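Local structure of ribose 5-phosphate isomerase (Giardia lamblia, 3S5P) at residues Phe38-Ala43 and Val50-Thr55; Leu84-Gly87 and Gly91-Ile94. The protein probably catalyses the interconversion of ribose 5-phosphate and ribulose 5-phosphate, as a B-type isomerase of the pentose phosphate pathway. One frame throughout, in Å; residues are numbered along the deposited sequence.

Contact 1: residues Phe38-Ala43 and Val50-Thr55; sequences FLQQRA and VMDLGT
Val50 packs its two methyl groups against the facing side of the helix at Gln40 and Ala43, and this is the tight half of the contact. Val50 CG2 lies 3.9 Å from Ala43 CB and 3.6 Å from the backbone O of Gln40. The other branch, CG1, anti to the Val50 backbone N (chi1 165°), turns instead to the aliphatic root of the glutamine, 3.8 Å from Gln40 CG. The Gln40 and Val50 side chains cross at about a right angle, and Phe26 of strand 23-28 touches both.

Beyond CG the Gln40 chain runs extended, which carries its amide past Val50 to Asp52 at the looser, solvent-facing end. There Gln40 NE2 donates to Asp52 OD2 over 2.9 Å, but the bond is bent, with an N-H...O angle of 142°. OD2 is met from above the carboxylate plane, 52° out of it, and the amide and carboxylate are turned well away from coplanarity. Arg36, one helical turn earlier, takes the Gln40 OE1 in a hydrogen bond, so the amide is held at both of its polar atoms and its flip state is supported. A long, weak ion pair links the same arginine to Asp52 OD1.

The segment axes approach to 9.1 Å and run nearly antiparallel, as expected when a helix returns along the sheet before the next strand. With strand 23-28 paired parallel to strand 49-54, helix 33-45 is the connection of a classical beta-alpha-beta crossover in a Rossmann-like alpha/beta fold.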
loop_
_atom_site.group_PDB
_atom_site.type_symbol
_atom_site.label_atom_id
_atom_site.label_comp_id
_atom_site.label_asym_id
_atom_site.label_seq_id
_atom_site.Cartn_x
_atom_site.Cartn_y
_atom_site.Cartn_z
ATOM N N PHE A 38 -11.020 3.456 -19.144
ATOM C CA PHE A 38 -12.080 4.180 -18.485
ATOM C C PHE A 38 -11.480 5.343 -17.652
ATOM O O PHE A 38 -11.900 6.491 -17.799
ATOM C CB PHE A 38 -12.891 3.184 -17.649
ATOM C CG PHE A 38 -13.866 3.816 -16.726
ATOM C CD1 PHE A 38 -15.122 4.201 -17.183
ATOM C CD2 PHE A 38 -13.536 4.017 -15.388
ATOM C CE1 PHE A 38 -16.031 4.792 -16.336
ATOM C CE2 PHE A 38 -14.440 4.603 -14.522
ATOM C CZ PHE A 38 -15.689 4.999 -14.993
ATOM N N LEU A 39 -10.482 5.046 -16.816
ATOM C CA LEU A 39 -9.786 6.071 -16.008
ATOM C C LEU A 39 -9.062 7.086 -16.890
ATOM O O LEU A 39 -9.024 8.279 -16.567
ATOM C CB LEU A 39 -8.789 5.435 -15.017
ATOM C CG LEU A 39 -9.358 4.433 -14.008
ATOM C CD1 LEU A 39 -8.236 3.744 -13.287
ATOM C CD2 LEU A 39 -10.259 5.149 -13.028
ATOM N N GLN A 40 -8.503 6.610 -18.002
ATOM C CA GLN A 40 -7.903 7.514 -19.015
ATOM C C GLN A 40 -8.905 8.534 -19.560
ATOM O O GLN A 40 -8.617 9.740 -19.553
ATOM C CB GLN A 40 -7.263 6.740 -20.170
ATOM C CG GLN A 40 -5.887 6.182 -19.840
ATOM C CD GLN A 40 -5.406 5.136 -20.844
ATOM O OE1 GLN A 40 -4.484 4.363 -20.557
ATOM N NE2 GLN A 40 -6.025 5.112 -22.025
ATOM N N GLN A 41 -10.076 8.058 -19.994
ATOM C CA GLN A 41 -11.146 8.942 -20.474
ATOM C C GLN A 41 -11.506 9.990 -19.425
ATOM O O GLN A 41 -11.538 11.180 -19.723
ATOM C CB GLN A 41 -12.392 8.146 -20.886
ATOM N N ARG A 42 -11.748 9.534 -18.195
ATOM C CA ARG A 42 -12.111 10.413 -17.075
ATOM C C ARG A 42 -11.055 11.492 -16.797
ATOM O O ARG A 42 -11.395 12.649 -16.571
ATOM C CB ARG A 42 -12.376 9.606 -15.792
ATOM C CG ARG A 42 -13.662 8.784 -15.801
ATOM C CD ARG A 42 -14.911 9.663 -15.785
ATOM N NE ARG A 42 -16.146 8.885 -15.910
ATOM C CZ ARG A 42 -16.839 8.370 -14.889
ATOM N NH1 ARG A 42 -16.418 8.536 -13.643
ATOM N NH2 ARG A 42 -17.957 7.681 -15.111
ATOM N N ALA A 43 -9.782 11.109 -16.799
ATOM C CA ALA A 43 -8.712 12.088 -16.612
ATOM C C ALA A 43 -8.602 13.082 -17.782
ATOM O O ALA A 43 -8.352 14.261 -17.553
ATOM C CB ALA A 43 -7.380 11.400 -16.338
ATOM N N VAL A 50 -2.959 12.946 -20.573
ATOM C CA VAL A 50 -2.871 11.495 -20.436
ATOM C C VAL A 50 -1.829 10.891 -21.364
ATOM O O VAL A 50 -1.717 11.246 -22.571
ATOM C CB VAL A 50 -4.251 10.805 -20.716
ATOM C CG1 VAL A 50 -4.103 9.311 -20.940
ATOM C CG2 VAL A 50 -5.233 11.078 -19.579
ATOM N N MET A 51 -1.093 9.953 -20.794
ATOM C CA MET A 51 -0.134 9.146 -21.510
ATOM C C MET A 51 -0.463 7.695 -21.253
ATOM O O MET A 51 -0.236 7.162 -20.157
ATOM C CB MET A 51 1.274 9.451 -21.042
ATOM C CG MET A 51 1.790 10.788 -21.521
ATOM S SD MET A 51 3.196 11.355 -20.540
ATOM C CE MET A 51 4.053 9.785 -20.207
ATOM N N ASP A 52 -1.034 7.077 -22.272
ATOM C CA ASP A 52 -1.379 5.675 -22.273
ATOM C C ASP A 52 -0.117 4.931 -22.653
ATOM O O ASP A 52 0.381 5.081 -23.764
ATOM C CB ASP A 52 -2.479 5.452 -23.312
ATOM C CG ASP A 52 -2.943 4.004 -23.408
ATOM O OD1 ASP A 52 -2.181 3.050 -23.147
ATOM O OD2 ASP A 52 -4.099 3.822 -23.794
ATOM N N LEU A 53 0.414 4.149 -21.726
ATOM C CA LEU A 53 1.637 3.413 -21.999
ATOM C C LEU A 53 1.356 1.988 -22.407
ATOM O O LEU A 53 2.181 1.359 -23.072
ATOM C CB LEU A 53 2.584 3.464 -20.814
ATOM C CG LEU A 53 3.269 4.828 -20.699
ATOM C CD1 LEU A 53 3.879 4.932 -19.357
ATOM C CD2 LEU A 53 4.316 5.021 -21.786
ATOM N N GLY A 54 0.180 1.486 -22.051
ATOM C CA GLY A 54 -0.269 0.197 -22.576
ATOM C C GLY A 54 -0.414 -0.965 -21.592
ATOM O O GLY A 54 -0.182 -0.834 -20.362
ATOM N N THR A 55 -0.783 -2.107 -22.186
ATOM C CA THR A 55 -1.210 -3.327 -21.507
ATOM C C THR A 55 -0.061 -4.345 -21.384
ATOM O O THR A 55 0.191 -5.141 -22.302
ATOM C CB THR A 55 -2.418 -3.942 -22.268
ATOM O OG1 THR A 55 -3.539 -3.053 -22.181
ATOM C CG2 THR A 55 -2.815 -5.316 -21.721
#

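Contact 2: residues Leu84-Gly87 and Gly91-Ile94. With SO4 (sulfate ion), chain C.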
loop_
_atom_site.group_PDB
_atom_site.type_symbol
_atom_site.label_atom_id
_atom_site.label_comp_id
_atom_site.label_asym_id
_atom_site.label_seq_id
_atom_site.Cartn_x
_atom_site.Cartn_y
_atom_site.Cartn_z
ATOM N N LEU A 84 -1.383 2.754 -12.017
ATOM C CA LEU A 84 -1.149 1.373 -12.335
ATOM C C LEU A 84 -2.338 0.483 -11.960
ATOM O O LEU A 84 -2.614 0.255 -10.784
ATOM C CB LEU A 84 0.119 0.916 -11.632
ATOM C CG LEU A 84 1.396 1.704 -11.871
ATOM C CD1 LEU A 84 2.404 1.259 -10.845
ATOM C CD2 LEU A 84 1.928 1.521 -13.287
ATOM N N VAL A 85 -3.038 -0.003 -12.986
ATOM C CA VAL A 85 -4.188 -0.892 -12.834
ATOM C C VAL A 85 -3.722 -2.347 -12.843
ATOM O O VAL A 85 -3.156 -2.856 -13.813
ATOM C CB VAL A 85 -5.235 -0.622 -13.925
ATOM C CG1 VAL A 85 -6.535 -1.401 -13.668
ATOM C CG2 VAL A 85 -5.510 0.899 -14.012
ATOM N N CYS A 86 -3.973 -3.006 -11.725
ATOM C CA CYS A 86 -3.469 -4.349 -11.453
ATOM C C CYS A 86 -4.625 -5.312 -11.055
ATOM O O CYS A 86 -5.807 -4.966 -11.179
ATOM C CB CYS A 86 -2.473 -4.221 -10.287
ATOM S SG CYS A 86 -1.460 -2.628 -10.212
ATOM N N GLY A 87 -4.292 -6.506 -10.567
ATOM C CA GLY A 87 -5.303 -7.430 -10.052
ATOM C C GLY A 87 -5.816 -6.911 -8.706
ATOM O O GLY A 87 -6.956 -6.478 -8.603
ATOM N N GLY A 91 0.908 -6.707 -5.458
ATOM C CA GLY A 91 2.203 -7.105 -6.018
ATOM C C GLY A 91 2.873 -5.955 -6.758
ATOM O O GLY A 91 4.092 -5.786 -6.700
ATOM N N ILE A 92 2.074 -5.136 -7.436
ATOM C CA ILE A 92 2.600 -3.983 -8.154
ATOM C C ILE A 92 3.084 -2.905 -7.192
ATOM O O ILE A 92 4.126 -2.281 -7.408
ATOM C CB ILE A 92 1.548 -3.407 -9.135
ATOM C CG1 ILE A 92 1.242 -4.424 -10.232
ATOM C CG2 ILE A 92 2.095 -2.222 -9.886
ATOM C CD1 ILE A 92 2.496 -5.102 -10.916
ATOM N N SER A 93 2.358 -2.701 -6.094
ATOM C CA SER A 93 2.782 -1.664 -5.198
ATOM C C SER A 93 4.094 -2.071 -4.512
ATOM O O SER A 93 4.961 -1.231 -4.269
ATOM C CB SER A 93 1.664 -1.317 -4.207
ATOM O OG SER A 93 1.463 -2.429 -3.391
ATOM N N ILE A 94 4.242 -3.356 -4.218
ATOM C CA ILE A 94 5.479 -3.846 -3.640
ATOM C C ILE A 94 6.624 -3.623 -4.629
ATOM O O ILE A 94 7.645 -3.075 -4.276
ATOM C CB ILE A 94 5.376 -5.349 -3.329
ATOM C CG1 ILE A 94 4.493 -5.605 -2.109
ATOM C CG2 ILE A 94 6.749 -5.942 -3.104
ATOM C CD1 ILE A 94 4.061 -7.093 -1.985
HETATM S S SO4 C . -0.912 -7.620 -8.282
HETATM O O1 SO4 C . -0.575 -8.532 -7.161
HETATM O O2 SO4 C . -2.324 -7.866 -8.620
HETATM O O3 SO4 C . -0.751 -6.154 -8.151
HETATM O O4 SO4 C . -0.008 -7.982 -9.389
#
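Gly91 N donates to O1 of the bound sulfate at 2.9 Å, the shortest of the three bonds that the two segments give this ion. The next amide, Ile92 N, reaches O3 at 3.1 Å and is straighter (157°), while just beyond the strand Gly87 N adds only a weak bond to O2. Thr88 N is a further donor. Neither glycine has a side chain to compete with the sulfate for space, and the amides of the first helical turn probably favour an anion electrostatically.

Strand 81-86 runs through a glycine-rich turn into helix 90-97, an anion-binding loop at a helix N-terminus. In related B-type isomerases this loop borders the active site; the sulfate itself probably came from the crystallisation liquor.

Beneath the ion, Ile92 bridges to the strand by two branches. CG2, anti to the Ile92 backbone N, meets Leu84 CD1 at 3.6 Å. CG1 faces Cys86, whose SG lies 3.2 Å away, a separation so short that its exact value is doubtful. Cys86 CB and Ile92 CG1 also come within 3.4 Å each of sulfate O3, and Phe66 and Ala67 of helix 65-75 pack on Ile92.

How the contacts relate
Both contacts tie a helix to a strand of the same parallel sheet, with strand 23-28 lying between strands 49-54 and 81-86. Contact 1 sits at the sheet's outer strand, partly buried, and combines methyl packing with a side-chain amide-carboxylate bond at its exposed end. Contact 2 lies on an inner strand and is buried; its segments meet through apolar side chains and a shared sulfate, with backbone amides as the donors. The two differ also in connection: contact 1 pairs a helix with the strand that follows it, contact 2 a strand with the next helix. They touch where Leu39 CD1 packs on Val85 CG2 at 4.0 Å, although their centres are about 16 Å apart.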